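Local coordinates for aminotransferase TlmJ (Streptoalloteichus hindustanus, PDB 5UID), which catalyses transamination with pyridoxal 5'-phosphate as cofactor, as a DegT/DnrJ/EryC1-family enzyme that probably serves natural-product biosynthesis, at the interface of chains A and B. Numbering follows the deposited sequence. Chains: chain A/B, Aminotransferase TlmJ.

The interface of chains A and B. Residues chain A 88, 328-329, 331, 333, 336; chain B 216, 234, 236.
This is an apolar, aromatic-anchored patch of a two-fold symmetric homodimer interface, in which a segment of chain B reaches onto chain A and helps to hold the two subunits together. TlmJ belongs to the DegT/DnrJ/EryC1 aminotransferases, fold-type I pyridoxal-phosphate enzymes that generally work as dimers, so the pairing is probably biological. Within this patch no polar atoms of the two chains approach closely enough for a hydrogen bond, and the 249 Å² hidden here rests on packing. B:Phe236, with 70 Å² hidden, is the largest contributor. Its CG is wedged between the main-chain N and C (chi1 59°), and the far end of the ring enters chain A. There its rim meets different partners: CE2 touches the methyl CB of A:Ala331 at 3.6 Å, CE1 lies 3.7 Å from CG2 of A:Val88 at the start of helix 88-95, and CZ is 3.9 Å from CD2 of A:Leu333. Within chain B, the selenium of selenomethionine B:Met216 stands 4.0 Å above one face of the B:Phe236 ring, toward its rim, the selenomethionine chain being bent at its last torsion, chi3 -63°; the same SE also touches CG1 of A:Val88. B:Trp234 supplies the other aromatic contact. The methylene CB of A:Phe328 lies over the indole face, 3.7 Å from the centroid of the five-membered ring, a CH-pi contact, while the phenyl ring meets that ring edge-to-face with planes 58° apart. An alanine in place of B:Trp234 would remove the indole that A:Phe328 CB and phenyl ring pack on, and would probably loosen this end of the patch. The carbonyl O of A:Phe328, which packs against CB of B:Trp234, accepts a hydrogen bond from guanidinium NH2 of A:Arg329 at 3.2 Å; the donor sits well above the carbonyl plane, whereas the oxygen lies nearly in the guanidinium plane.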
loop_
_atom_site.group_PDB
_atom_site.type_symbol
_atom_site.label_atom_id
_atom_site.label_comp_id
_atom_site.label_asym_id
_atom_site.label_seq_id
_atom_site.Cartn_x
_atom_site.Cartn_y
_atom_site.Cartn_z
ATOM N N VAL A 88 9.207 11.858 7.288
ATOM C CA VAL A 88 9.365 12.431 5.952
ATOM C C VAL A 88 8.077 12.312 5.145
ATOM O O VAL A 88 7.764 13.188 4.328
ATOM C CB VAL A 88 10.555 11.768 5.228
ATOM C CG1 VAL A 88 10.346 10.263 5.102
ATOM C CG2 VAL A 88 10.775 12.399 3.860
ATOM N N PHE A 328 18.977 7.766 15.095
ATOM C CA PHE A 328 18.268 8.983 15.466
ATOM C C PHE A 328 17.009 9.123 14.628
ATOM O O PHE A 328 17.047 8.953 13.405
ATOM C CB PHE A 328 19.141 10.230 15.294
ATOM C CG PHE A 328 18.382 11.517 15.465
ATOM C CD1 PHE A 328 18.032 11.966 16.728
ATOM C CD2 PHE A 328 18.002 12.267 14.361
ATOM C CE1 PHE A 328 17.325 13.146 16.890
ATOM C CE2 PHE A 328 17.295 13.445 14.516
ATOM C CZ PHE A 328 16.956 13.885 15.782
ATOM N N ARG A 329 15.899 9.425 15.295
ATOM C CA ARG A 329 14.650 9.830 14.668
ATOM C C ARG A 329 14.171 11.093 15.365
ATOM O O ARG A 329 14.346 11.233 16.579
ATOM C CB ARG A 329 13.576 8.737 14.782
ATOM C CG ARG A 329 13.941 7.404 14.151
ATOM C CD ARG A 329 13.902 7.475 12.637
ATOM N NE ARG A 329 14.026 6.150 12.039
ATOM C CZ ARG A 329 15.185 5.568 11.757
ATOM N NH1 ARG A 329 15.207 4.357 11.214
ATOM N NH2 ARG A 329 16.323 6.197 12.019
ATOM N N ALA A 331 15.112 12.770 11.515
ATOM C CA ALA A 331 16.024 13.740 10.928
ATOM C C ALA A 331 15.296 15.060 10.687
ATOM O O ALA A 331 14.152 15.058 10.214
ATOM C CB ALA A 331 16.604 13.204 9.618
ATOM N N LEU A 333 13.597 17.859 9.138
ATOM C CA LEU A 333 13.177 18.075 7.759
ATOM C C LEU A 333 13.418 19.502 7.290
ATOM O O LEU A 333 13.521 19.729 6.079
ATOM C CB LEU A 333 11.701 17.710 7.611
ATOM C CG LEU A 333 11.372 16.228 7.803
ATOM C CD1 LEU A 333 9.875 15.998 7.699
ATOM C CD2 LEU A 333 12.131 15.389 6.785
ATOM N N VAL A 336 16.271 19.661 4.965
ATOM C CA VAL A 336 16.183 18.978 3.678
ATOM C C VAL A 336 15.819 20.011 2.620
ATOM O O VAL A 336 14.749 20.626 2.686
ATOM C CB VAL A 336 15.155 17.838 3.719
ATOM C CG1 VAL A 336 15.106 17.127 2.375
ATOM C CG2 VAL A 336 15.494 16.860 4.830
HETATM N N MSE B 216 13.349 9.119 -1.070
HETATM C CA MSE B 216 14.576 9.251 -0.293
HETATM C C MSE B 216 15.804 8.739 -1.035
HETATM O O MSE B 216 15.720 7.819 -1.849
HETATM C CB MSE B 216 14.452 8.510 1.042
HETATM C CG MSE B 216 13.568 9.200 2.065
HETATM SE SE MSE B 216 13.634 8.324 3.805
HETATM C CE MSE B 216 12.901 6.594 3.291
ATOM N N TRP B 234 21.638 7.977 9.437
ATOM C CA TRP B 234 20.207 8.240 9.502
ATOM C C TRP B 234 19.780 9.445 8.676
ATOM O O TRP B 234 18.575 9.639 8.477
ATOM C CB TRP B 234 19.768 8.439 10.958
ATOM C CG TRP B 234 20.645 9.375 11.733
ATOM C CD1 TRP B 234 20.596 10.738 11.727
ATOM C CD2 TRP B 234 21.697 9.014 12.636
ATOM N NE1 TRP B 234 21.556 11.250 12.567
ATOM C CE2 TRP B 234 22.245 10.211 13.138
ATOM C CE3 TRP B 234 22.230 7.794 13.068
ATOM C CZ2 TRP B 234 23.300 10.225 14.049
ATOM C CZ3 TRP B 234 23.278 7.811 13.973
ATOM C CH2 TRP B 234 23.802 9.018 14.452
ATOM N N PHE B 236 19.287 11.814 5.252
ATOM C CA PHE B 236 18.802 11.482 3.921
ATOM C C PHE B 236 18.453 12.763 3.180
ATOM O O PHE B 236 18.295 13.830 3.779
ATOM C CB PHE B 236 17.584 10.552 3.984
ATOM C CG PHE B 236 16.421 11.125 4.752
ATOM C CD1 PHE B 236 15.467 11.905 4.116
ATOM C CD2 PHE B 236 16.285 10.883 6.109
ATOM C CE1 PHE B 236 14.398 12.434 4.819
ATOM C CE2 PHE B 236 15.219 11.407 6.819
ATOM C CZ PHE B 236 14.274 12.182 6.173
#